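Local coordinates for protein deacetylase EF_0837 (Enterococcus faecalis, PDB 2ICS) that is a zinc-dependent hydrolase of the amidohydrolase type, an esterase that removes the acetyl group from acetyl-(R)-mandelate in vitro, though very inefficiently, at residues I122-L131 with R156-N165; L185-L196 with D207-N218. One frame throughout, in Å; residues are numbered along the deposited sequence.

Going from the N terminus, contact 1 comes first: the loop 122-131, which follows strand 110-114, is met by 156-165, closing a loop that contains helix 136-145 and strand 150-152. Contact 2 follows in series, after contact 1 has closed. It pairs 185-196 with 207-218 across helix 196-202, so the two neither nest nor cross. They share a parallel sheet, in which strand 156-157 of contact 1 neighbours strand 186-189 of contact 2. Contact 1 also backs onto contact 2 where Arg159 N probably bonds Ser191 O. Both contacts touch the adenine, contact 1 through a pocket wall and contact 2 at the zinc.

Contact 1: residues I122-L131 with R156-N165; sequences IVAQDELADL and RMSRTVIGDN. With ADE (adenine), chain D.
Arg156 reaches across to Glu127, and its side chain carries the centre of the contact. CB starts out toward the loop 122-131, with CG anti to the carbonyl carbon (chi1 -63°). CG and CD then pass at the limit of contact with Glu127 OE1, and a bend at chi3 (-60°) brings the edge of the head, NE and NH2, to that oxygen. NE bonds to OE1 of Glu127 at 3.0 Å, and NH2 of Arg156 reaches the same oxygen at 3.2 Å, so the salt bridge is a side-on grip by two nitrogens on one atom. NE meets OE1 nearly along its C-O bond, whereas NH2 comes from the anti side and somewhat out of the carboxylate plane. The carboxylate and guanidinium planes are 19° apart, nearly coplanar. CZ lies between two methyl groups: Ile122 CG2 over one face, offset to the rim, and Val161 CG2 over the centre of the other. NH1, the remaining tip, lies 3.4 Å from N1 of the adenine. A water takes the N-H of Arg156 and lies 3.0 Å from Glu127 OE2, linking the carboxylate to the backbone of Arg156.

Farther along, Leu128 N donates to Val161 O (3.2 Å), while the Leu128 side chain lies alongside that of Val161, CG to CG1 3.8 Å, and reaches the selenium of Met157 with CD1. Pro169 of the next helix also packs on Leu128 and Met157. Gln125, bent at chi2, brings NE2 to 3.4 Å from adenine N3, and Thr160 OG1 lies in contact with N9 at 3.8 Å. Gln125, Arg156 and Thr160 thus form one wall of the adenine pocket in a TIM-barrel amidohydrolase, where Arg156, by similarity, probably stabilises the transition state.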
loop_
_atom_site.group_PDB
_atom_site.type_symbol
_atom_site.label_atom_id
_atom_site.label_comp_id
_atom_site.label_asym_id
_atom_site.label_seq_id
_atom_site.Cartn_x
_atom_site.Cartn_y
_atom_site.Cartn_z
ATOM N N ILE A 122 -7.658 -6.564 14.851
ATOM C CA ILE A 122 -8.797 -5.656 14.900
ATOM C C ILE A 122 -10.133 -6.342 15.178
ATOM O O ILE A 122 -11.161 -5.891 14.686
ATOM C CB ILE A 122 -8.928 -4.902 13.571
ATOM C CG1 ILE A 122 -9.150 -5.923 12.453
ATOM C CG2 ILE A 122 -7.678 -4.063 13.309
ATOM C CD1 ILE A 122 -9.100 -5.356 11.073
ATOM N N VAL A 123 -10.124 -7.424 15.952
ATOM C CA VAL A 123 -11.367 -8.132 16.265
ATOM C C VAL A 123 -12.429 -7.132 16.713
ATOM O O VAL A 123 -13.517 -7.065 16.140
ATOM C CB VAL A 123 -11.156 -9.186 17.374
ATOM C CG1 VAL A 123 -10.284 -10.316 16.849
ATOM C CG2 VAL A 123 -10.507 -8.547 18.591
ATOM N N ALA A 124 -12.106 -6.356 17.740
ATOM C CA ALA A 124 -13.021 -5.339 18.231
ATOM C C ALA A 124 -12.629 -4.058 17.504
ATOM O O ALA A 124 -11.799 -4.090 16.600
ATOM C CB ALA A 124 -12.860 -5.166 19.736
ATOM N N GLN A 125 -13.218 -2.936 17.889
ATOM C CA GLN A 125 -12.883 -1.670 17.247
ATOM C C GLN A 125 -11.801 -0.954 18.046
ATOM O O GLN A 125 -11.054 -0.140 17.506
ATOM C CB GLN A 125 -14.126 -0.781 17.148
ATOM C CG GLN A 125 -13.874 0.595 16.530
ATOM C CD GLN A 125 -13.449 0.525 15.071
ATOM O OE1 GLN A 125 -14.181 0.004 14.223
ATOM N NE2 GLN A 125 -12.267 1.055 14.770
ATOM N N ASP A 126 -11.717 -1.273 19.334
ATOM C CA ASP A 126 -10.746 -0.647 20.227
ATOM C C ASP A 126 -9.726 -1.640 20.773
ATOM O O ASP A 126 -9.605 -1.812 21.986
ATOM C CB ASP A 126 -11.482 0.024 21.391
ATOM C CG ASP A 126 -12.405 -0.940 22.142
ATOM O OD1 ASP A 126 -13.055 -0.502 23.119
ATOM O OD2 ASP A 126 -12.482 -2.129 21.758
ATOM N N GLU A 127 -8.974 -2.275 19.881
ATOM C CA GLU A 127 -7.996 -3.267 20.307
ATOM C C GLU A 127 -6.786 -2.731 21.068
ATOM O O GLU A 127 -5.917 -3.500 21.471
ATOM C CB GLU A 127 -7.562 -4.119 19.108
ATOM C CG GLU A 127 -7.765 -3.457 17.757
ATOM C CD GLU A 127 -6.530 -2.742 17.291
ATOM O OE1 GLU A 127 -6.553 -2.138 16.194
ATOM O OE2 GLU A 127 -5.530 -2.794 18.033
ATOM N N LEU A 128 -6.728 -1.419 21.276
ATOM C CA LEU A 128 -5.623 -0.839 22.035
ATOM C C LEU A 128 -6.133 -0.221 23.342
ATOM O O LEU A 128 -5.373 0.393 24.091
ATOM C CB LEU A 128 -4.874 0.207 21.204
ATOM C CG LEU A 128 -4.081 -0.317 19.998
ATOM C CD1 LEU A 128 -3.258 0.818 19.402
ATOM C CD2 LEU A 128 -3.156 -1.459 20.429
ATOM N N ALA A 129 -7.425 -0.406 23.610
ATOM C CA ALA A 129 -8.062 0.106 24.821
ATOM C C ALA A 129 -7.654 -0.743 26.029
ATOM O O ALA A 129 -7.608 -0.256 27.157
ATOM C CB ALA A 129 -9.578 0.091 24.655
ATOM N N ASP A 130 -7.365 -2.018 25.780
ATOM C CA ASP A 130 -6.931 -2.944 26.827
ATOM C C ASP A 130 -5.468 -3.279 26.549
ATOM O O ASP A 130 -5.166 -4.074 25.662
ATOM C CB ASP A 130 -7.770 -4.228 26.792
ATOM C CG ASP A 130 -7.344 -5.240 27.853
ATOM O OD1 ASP A 130 -6.294 -5.033 28.508
ATOM O OD2 ASP A 130 -8.058 -6.251 28.028
ATOM N N LEU A 131 -4.566 -2.675 27.312
ATOM C CA LEU A 131 -3.135 -2.883 27.131
ATOM C C LEU A 131 -2.601 -4.301 27.329
ATOM O O LEU A 131 -1.527 -4.635 26.823
ATOM C CB LEU A 131 -2.365 -1.927 28.034
ATOM C CG LEU A 131 -1.508 -0.883 27.322
ATOM C CD1 LEU A 131 -2.328 -0.163 26.257
ATOM C CD2 LEU A 131 -0.959 0.097 28.351
ATOM N N ARG A 156 -2.721 1.376 15.291
ATOM C CA ARG A 156 -3.764 2.322 14.909
ATOM C C ARG A 156 -3.962 3.359 15.999
ATOM O O ARG A 156 -4.762 3.170 16.912
ATOM C CB ARG A 156 -5.073 1.584 14.626
ATOM C CG ARG A 156 -4.989 0.621 13.448
ATOM C CD ARG A 156 -6.378 0.290 12.917
ATOM N NE ARG A 156 -7.224 -0.338 13.929
ATOM C CZ ARG A 156 -8.551 -0.298 13.915
ATOM N NH1 ARG A 156 -9.185 0.344 12.941
ATOM N NH2 ARG A 156 -9.248 -0.893 14.877
HETATM N N MSE A 157 -3.238 4.469 15.881
HETATM C CA MSE A 157 -3.289 5.529 16.879
HETATM C C MSE A 157 -4.377 6.596 16.705
HETATM O O MSE A 157 -4.093 7.715 16.272
HETATM C CB MSE A 157 -1.914 6.202 16.965
HETATM C CG MSE A 157 -0.756 5.236 17.242
HETATM SE SE MSE A 157 -1.009 4.162 18.853
HETATM C CE MSE A 157 0.325 2.807 18.588
ATOM N N SER A 158 -5.616 6.248 17.047
ATOM C CA SER A 158 -6.722 7.194 16.959
ATOM C C SER A 158 -7.774 6.931 18.038
ATOM O O SER A 158 -7.896 5.819 18.557
ATOM C CB SER A 158 -7.374 7.160 15.573
ATOM O OG SER A 158 -8.163 5.999 15.397
ATOM N N ARG A 159 -8.524 7.980 18.360
ATOM C CA ARG A 159 -9.571 7.971 19.379
ATOM C C ARG A 159 -10.333 6.678 19.661
ATOM O O ARG A 159 -10.294 6.163 20.775
ATOM C CB ARG A 159 -10.585 9.084 19.065
ATOM C CG ARG A 159 -11.783 9.143 20.006
ATOM C CD ARG A 159 -12.608 10.402 19.776
ATOM N NE ARG A 159 -13.087 10.514 18.399
ATOM C CZ ARG A 159 -14.113 9.829 17.896
ATOM N NH1 ARG A 159 -14.785 8.970 18.656
ATOM N NH2 ARG A 159 -14.471 10.002 16.625
ATOM N N THR A 160 -11.039 6.164 18.662
ATOM C CA THR A 160 -11.843 4.962 18.842
ATOM C C THR A 160 -11.039 3.682 19.046
ATOM O O THR A 160 -11.604 2.634 19.347
ATOM C CB THR A 160 -12.806 4.756 17.644
ATOM O OG1 THR A 160 -12.057 4.414 16.472
ATOM C CG2 THR A 160 -13.603 6.035 17.372
ATOM N N VAL A 161 -9.723 3.760 18.902
ATOM C CA VAL A 161 -8.896 2.573 19.065
ATOM C C VAL A 161 -8.219 2.458 20.423
ATOM O O VAL A 161 -8.200 1.383 21.025
ATOM C CB VAL A 161 -7.781 2.512 17.982
ATOM C CG1 VAL A 161 -7.011 1.205 18.096
ATOM C CG2 VAL A 161 -8.384 2.654 16.595
ATOM N N ILE A 162 -7.678 3.572 20.906
ATOM C CA ILE A 162 -6.921 3.600 22.155
ATOM C C ILE A 162 -7.636 3.803 23.483
ATOM O O ILE A 162 -6.991 3.755 24.523
ATOM C CB ILE A 162 -5.838 4.684 22.094
ATOM C CG1 ILE A 162 -6.512 6.060 22.001
ATOM C CG2 ILE A 162 -4.914 4.437 20.904
ATOM C CD1 ILE A 162 -5.559 7.229 22.152
ATOM N N GLY A 163 -8.941 4.044 23.469
ATOM C CA GLY A 163 -9.635 4.263 24.728
ATOM C C GLY A 163 -8.964 5.364 25.536
ATOM O O GLY A 163 -8.863 6.497 25.078
ATOM N N ASP A 164 -8.481 5.031 26.732
ATOM C CA ASP A 164 -7.822 6.012 27.594
ATOM C C ASP A 164 -6.312 5.827 27.662
ATOM O O ASP A 164 -5.640 6.500 28.445
ATOM C CB ASP A 164 -8.376 5.920 29.018
ATOM C CG ASP A 164 -9.881 6.110 29.077
ATOM O OD1 ASP A 164 -10.364 7.194 28.680
ATOM O OD2 ASP A 164 -10.577 5.173 29.527
ATOM N N ASN A 165 -5.772 4.927 26.846
ATOM C CA ASN A 165 -4.337 4.652 26.871
ATOM C C ASN A 165 -3.436 5.681 26.188
ATOM O O ASN A 165 -2.221 5.499 26.123
ATOM C CB ASN A 165 -4.083 3.254 26.305
ATOM C CG ASN A 165 -4.668 2.162 27.188
ATOM O OD1 ASN A 165 -5.081 1.104 26.706
ATOM N ND2 ASN A 165 -4.697 2.414 28.493
HETATM N N9 ADE D . -12.295 4.358 12.666
HETATM C C8 ADE D . -11.254 5.237 12.556
HETATM N N7 ADE D . -10.337 4.758 11.761
HETATM C C5 ADE D . -10.727 3.543 11.307
HETATM C C6 ADE D . -10.170 2.559 10.438
HETATM N N6 ADE D . -8.937 2.762 9.841
HETATM N N1 ADE D . -10.871 1.423 10.208
HETATM C C2 ADE D . -12.070 1.202 10.775
HETATM N N3 ADE D . -12.626 2.100 11.597
HETATM C C4 ADE D . -12.000 3.265 11.887
HETATM O O HOH W 1 -3.516 -1.163 16.587
HETATM O O HOH W 2 -8.911 2.264 27.867
#

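Contact 2: residues L185-L196 with D207-N218; sequences LMVHIGSAPPHL and DVLTHCFNGKEN. With ZN (zinc ion), chain C; ADE (adenine), chain D.
His188 and His211 converge on one zinc, ND1 of His188 at 2.1 Å and NE2 of His211 at 2.2 Å. The metal also holds adenine N6 at 2.4 Å and a water, and carboxylated Lys154 belongs to the same site. The two rings meet obliquely, their planes 72° apart, with His188 ND1 near the plane of the His211 ring.

In the second shell, Ser158 OG bonds His188 NE2 and the carbonyl of Gly245 takes His211 ND1, helping to fix both ring rotations. Thr210 CG2 lies over the His211 ring centre; its OG1 is bonded to Asp243 and His60.

Farther out, the strands pair in parallel: Val208 N donates to Leu185 O, Val187 N to Val208 O (2.6 Å), and Thr210 N to Val187 O. Beyond the strand ends, Asn218, its CG anti to the backbone N (chi1 -171°), binds the other loop with its amide. ND2 donates to Gly190 O (3.1 Å) and weakly to Pro194 O, while OD1 accepts from Leu196 N at 2.9 Å, where helix 196-202 begins. This is a beta-alpha-beta unit of a TIM barrel, with a histidine at or just beyond the C-terminal end of each strand serving an amidohydrolase's binuclear zinc site.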
loop_
_atom_site.group_PDB
_atom_site.type_symbol
_atom_site.label_atom_id
_atom_site.label_comp_id
_atom_site.label_asym_id
_atom_site.label_seq_id
_atom_site.Cartn_x
_atom_site.Cartn_y
_atom_site.Cartn_z
ATOM N N LEU A 185 7.374 -0.185 10.845
ATOM C CA LEU A 185 6.189 0.127 11.629
ATOM C C LEU A 185 5.247 1.032 10.839
ATOM O O LEU A 185 5.680 2.047 10.301
ATOM C CB LEU A 185 6.593 0.853 12.920
ATOM C CG LEU A 185 5.486 1.630 13.642
ATOM C CD1 LEU A 185 4.482 0.665 14.246
ATOM C CD2 LEU A 185 6.091 2.504 14.728
HETATM N N MSE A 186 3.972 0.659 10.752
HETATM C CA MSE A 186 2.991 1.501 10.067
HETATM C C MSE A 186 2.095 2.129 11.135
HETATM O O MSE A 186 1.579 1.430 12.005
HETATM C CB MSE A 186 2.119 0.693 9.102
HETATM C CG MSE A 186 1.048 1.565 8.437
HETATM SE SE MSE A 186 -0.068 0.711 7.104
HETATM C CE MSE A 186 1.111 0.891 5.578
ATOM N N VAL A 187 1.914 3.442 11.069
ATOM C CA VAL A 187 1.088 4.141 12.045
ATOM C C VAL A 187 -0.148 4.759 11.415
ATOM O O VAL A 187 -0.072 5.545 10.476
ATOM C CB VAL A 187 1.884 5.266 12.767
ATOM C CG1 VAL A 187 0.992 5.989 13.771
ATOM C CG2 VAL A 187 3.083 4.666 13.480
ATOM N N HIS A 188 -1.300 4.375 11.940
ATOM C CA HIS A 188 -2.572 4.888 11.476
ATOM C C HIS A 188 -2.923 6.081 12.358
ATOM O O HIS A 188 -2.707 6.054 13.572
ATOM C CB HIS A 188 -3.620 3.752 11.552
ATOM C CG HIS A 188 -4.980 4.158 12.048
ATOM N ND1 HIS A 188 -6.123 3.673 11.451
ATOM C CD2 HIS A 188 -5.322 4.909 13.128
ATOM C CE1 HIS A 188 -7.126 4.130 12.179
ATOM N NE2 HIS A 188 -6.692 4.882 13.204
ATOM N N ILE A 189 -3.417 7.144 11.736
ATOM C CA ILE A 189 -3.819 8.338 12.468
ATOM C C ILE A 189 -5.261 8.647 12.103
ATOM O O ILE A 189 -5.736 8.284 11.025
ATOM C CB ILE A 189 -2.949 9.580 12.125
ATOM C CG1 ILE A 189 -3.003 9.867 10.622
ATOM C CG2 ILE A 189 -1.511 9.353 12.583
ATOM C CD1 ILE A 189 -2.268 11.154 10.206
ATOM N N GLY A 190 -5.958 9.303 13.016
ATOM C CA GLY A 190 -7.338 9.667 12.783
ATOM C C GLY A 190 -7.658 10.808 13.720
ATOM O O GLY A 190 -6.884 11.763 13.834
ATOM N N SER A 191 -8.792 10.703 14.402
ATOM C CA SER A 191 -9.219 11.720 15.349
ATOM C C SER A 191 -8.351 11.655 16.600
ATOM O O SER A 191 -7.757 10.620 16.900
ATOM C CB SER A 191 -10.678 11.487 15.739
ATOM O OG SER A 191 -11.509 11.491 14.594
ATOM N N ALA A 192 -8.280 12.763 17.327
ATOM C CA ALA A 192 -7.501 12.807 18.559
ATOM C C ALA A 192 -8.418 12.286 19.662
ATOM O O ALA A 192 -9.640 12.390 19.556
ATOM C CB ALA A 192 -7.064 14.245 18.857
ATOM N N PRO A 193 -7.848 11.714 20.732
ATOM C CA PRO A 193 -6.417 11.521 20.987
ATOM C C PRO A 193 -5.857 10.290 20.282
ATOM O O PRO A 193 -6.598 9.392 19.901
ATOM C CB PRO A 193 -6.365 11.372 22.501
ATOM C CG PRO A 193 -7.612 10.571 22.767
ATOM C CD PRO A 193 -8.645 11.296 21.904
ATOM N N PRO A 194 -4.530 10.237 20.110
ATOM C CA PRO A 194 -3.616 11.292 20.563
ATOM C C PRO A 194 -3.573 12.418 19.544
ATOM O O PRO A 194 -4.101 12.288 18.439
ATOM C CB PRO A 194 -2.262 10.581 20.649
ATOM C CG PRO A 194 -2.604 9.081 20.541
ATOM C CD PRO A 194 -3.777 9.076 19.618
ATOM N N HIS A 195 -2.936 13.519 19.918
ATOM C CA HIS A 195 -2.789 14.652 19.019
ATOM C C HIS A 195 -1.694 14.288 18.020
ATOM O O HIS A 195 -0.723 13.627 18.376
ATOM C CB HIS A 195 -2.421 15.903 19.815
ATOM C CG HIS A 195 -3.562 16.453 20.610
ATOM N ND1 HIS A 195 -4.657 17.048 20.020
ATOM C CD2 HIS A 195 -3.808 16.449 21.942
ATOM C CE1 HIS A 195 -5.530 17.385 20.953
ATOM N NE2 HIS A 195 -5.040 17.032 22.129
ATOM N N LEU A 196 -1.863 14.713 16.774
ATOM C CA LEU A 196 -0.906 14.395 15.722
ATOM C C LEU A 196 0.542 14.716 16.071
ATOM O O LEU A 196 1.431 13.897 15.844
ATOM C CB LEU A 196 -1.291 15.106 14.421
ATOM C CG LEU A 196 -0.477 14.699 13.185
ATOM C CD1 LEU A 196 -0.576 13.195 12.953
ATOM C CD2 LEU A 196 -0.988 15.454 11.970
ATOM N N ASP A 207 9.521 5.075 9.470
ATOM C CA ASP A 207 8.215 4.731 10.018
ATOM C C ASP A 207 7.200 5.219 8.998
ATOM O O ASP A 207 7.330 6.320 8.459
ATOM C CB ASP A 207 7.981 5.417 11.371
ATOM C CG ASP A 207 8.853 4.839 12.486
ATOM O OD1 ASP A 207 9.164 3.627 12.438
ATOM O OD2 ASP A 207 9.212 5.595 13.418
ATOM N N VAL A 208 6.189 4.403 8.733
ATOM C CA VAL A 208 5.179 4.747 7.749
ATOM C C VAL A 208 3.929 5.349 8.368
ATOM O O VAL A 208 3.271 4.729 9.201
ATOM C CB VAL A 208 4.788 3.495 6.913
ATOM C CG1 VAL A 208 3.810 3.883 5.811
ATOM C CG2 VAL A 208 6.041 2.852 6.312
ATOM N N LEU A 209 3.612 6.571 7.954
ATOM C CA LEU A 209 2.431 7.277 8.433
ATOM C C LEU A 209 1.329 7.066 7.398
ATOM O O LEU A 209 1.375 7.667 6.326
ATOM C CB LEU A 209 2.733 8.772 8.548
ATOM C CG LEU A 209 1.580 9.675 8.983
ATOM C CD1 LEU A 209 1.374 9.491 10.476
ATOM C CD2 LEU A 209 1.883 11.137 8.657
ATOM N N THR A 210 0.347 6.218 7.695
ATOM C CA THR A 210 -0.720 5.984 6.728
ATOM C C THR A 210 -1.901 6.930 7.008
ATOM O O THR A 210 -1.994 7.508 8.096
ATOM C CB THR A 210 -1.135 4.478 6.716
ATOM O OG1 THR A 210 -1.884 4.187 5.527
ATOM C CG2 THR A 210 -1.945 4.124 7.946
ATOM N N HIS A 211 -2.777 7.109 6.018
ATOM C CA HIS A 211 -3.914 8.029 6.120
ATOM C C HIS A 211 -3.364 9.457 6.164
ATOM O O HIS A 211 -3.996 10.370 6.699
ATOM C CB HIS A 211 -4.730 7.791 7.398
ATOM C CG HIS A 211 -5.245 6.397 7.546
ATOM N ND1 HIS A 211 -5.695 5.623 6.498
ATOM C CD2 HIS A 211 -5.440 5.653 8.663
ATOM C CE1 HIS A 211 -6.140 4.468 7.001
ATOM N NE2 HIS A 211 -6.005 4.440 8.311
ATOM N N CYS A 212 -2.183 9.646 5.586
ATOM C CA CYS A 212 -1.511 10.943 5.607
ATOM C C CYS A 212 -2.324 12.163 5.171
ATOM O O CYS A 212 -2.129 13.249 5.715
ATOM C CB CYS A 212 -0.207 10.870 4.803
ATOM S SG CYS A 212 -0.387 10.625 3.015
ATOM N N PHE A 213 -3.216 12.008 4.195
ATOM C CA PHE A 213 -4.015 13.142 3.751
ATOM C C PHE A 213 -5.471 13.076 4.195
ATOM O O PHE A 213 -6.365 13.453 3.441
ATOM C CB PHE A 213 -3.955 13.296 2.224
ATOM C CG PHE A 213 -2.574 13.597 1.684
ATOM C CD1 PHE A 213 -1.628 14.271 2.459
ATOM C CD2 PHE A 213 -2.225 13.211 0.391
ATOM C CE1 PHE A 213 -0.356 14.554 1.956
ATOM C CE2 PHE A 213 -0.959 13.488 -0.123
ATOM C CZ PHE A 213 -0.021 14.160 0.657
ATOM N N ASN A 214 -5.721 12.602 5.414
ATOM C CA ASN A 214 -7.094 12.541 5.896
ATOM C C ASN A 214 -7.539 13.970 6.212
ATOM O O ASN A 214 -6.711 14.828 6.528
ATOM C CB ASN A 214 -7.216 11.641 7.136
ATOM C CG ASN A 214 -6.578 12.243 8.374
ATOM O OD1 ASN A 214 -5.578 11.726 8.890
ATOM N ND2 ASN A 214 -7.156 13.330 8.869
ATOM N N GLY A 215 -8.840 14.226 6.121
ATOM C CA GLY A 215 -9.339 15.568 6.366
ATOM C C GLY A 215 -9.844 15.885 7.759
ATOM O O GLY A 215 -10.503 16.901 7.958
ATOM N N LYS A 216 -9.544 15.028 8.726
ATOM C CA LYS A 216 -9.988 15.259 10.094
ATOM C C LYS A 216 -9.257 16.460 10.702
ATOM O O LYS A 216 -8.219 16.892 10.191
ATOM C CB LYS A 216 -9.747 13.993 10.928
ATOM C CG LYS A 216 -10.467 12.772 10.364
ATOM C CD LYS A 216 -10.132 11.478 11.107
ATOM C CE LYS A 216 -10.817 10.282 10.437
ATOM N NZ LYS A 216 -10.420 8.953 10.997
ATOM N N GLU A 217 -9.804 17.003 11.788
ATOM C CA GLU A 217 -9.203 18.154 12.464
ATOM C C GLU A 217 -7.801 17.837 12.981
ATOM O O GLU A 217 -6.931 18.705 13.024
ATOM C CB GLU A 217 -10.083 18.596 13.644
ATOM C CG GLU A 217 -11.435 19.171 13.247
ATOM C CD GLU A 217 -12.287 19.560 14.450
ATOM O OE1 GLU A 217 -12.723 18.652 15.197
ATOM O OE2 GLU A 217 -12.516 20.776 14.649
ATOM N N ASN A 218 -7.597 16.588 13.387
ATOM C CA ASN A 218 -6.313 16.142 13.912
ATOM C C ASN A 218 -5.377 15.698 12.785
ATOM O O ASN A 218 -4.362 15.053 13.033
ATOM C CB ASN A 218 -6.546 14.997 14.904
ATOM C CG ASN A 218 -5.296 14.614 15.674
ATOM O OD1 ASN A 218 -4.591 15.471 16.214
ATOM N ND2 ASN A 218 -5.024 13.311 15.745
HETATM ZN ZN ZN C . -6.547 2.748 9.591
HETATM N N9 ADE D . -12.295 4.358 12.666
HETATM C C8 ADE D . -11.254 5.237 12.556
HETATM N N7 ADE D . -10.337 4.758 11.761
HETATM C C5 ADE D . -10.727 3.543 11.307
HETATM C C6 ADE D . -10.170 2.559 10.438
HETATM N N6 ADE D . -8.937 2.762 9.841
HETATM N N1 ADE D . -10.871 1.423 10.208
HETATM C C2 ADE D . -12.070 1.202 10.775
HETATM N N3 ADE D . -12.626 2.100 11.597
HETATM C C4 ADE D . -12.000 3.265 11.887
HETATM O O HOH W 3 9.803 1.422 10.078
HETATM O O HOH W 4 -8.111 8.723 9.300
HETATM O O HOH W 5 -7.332 1.791 7.729
#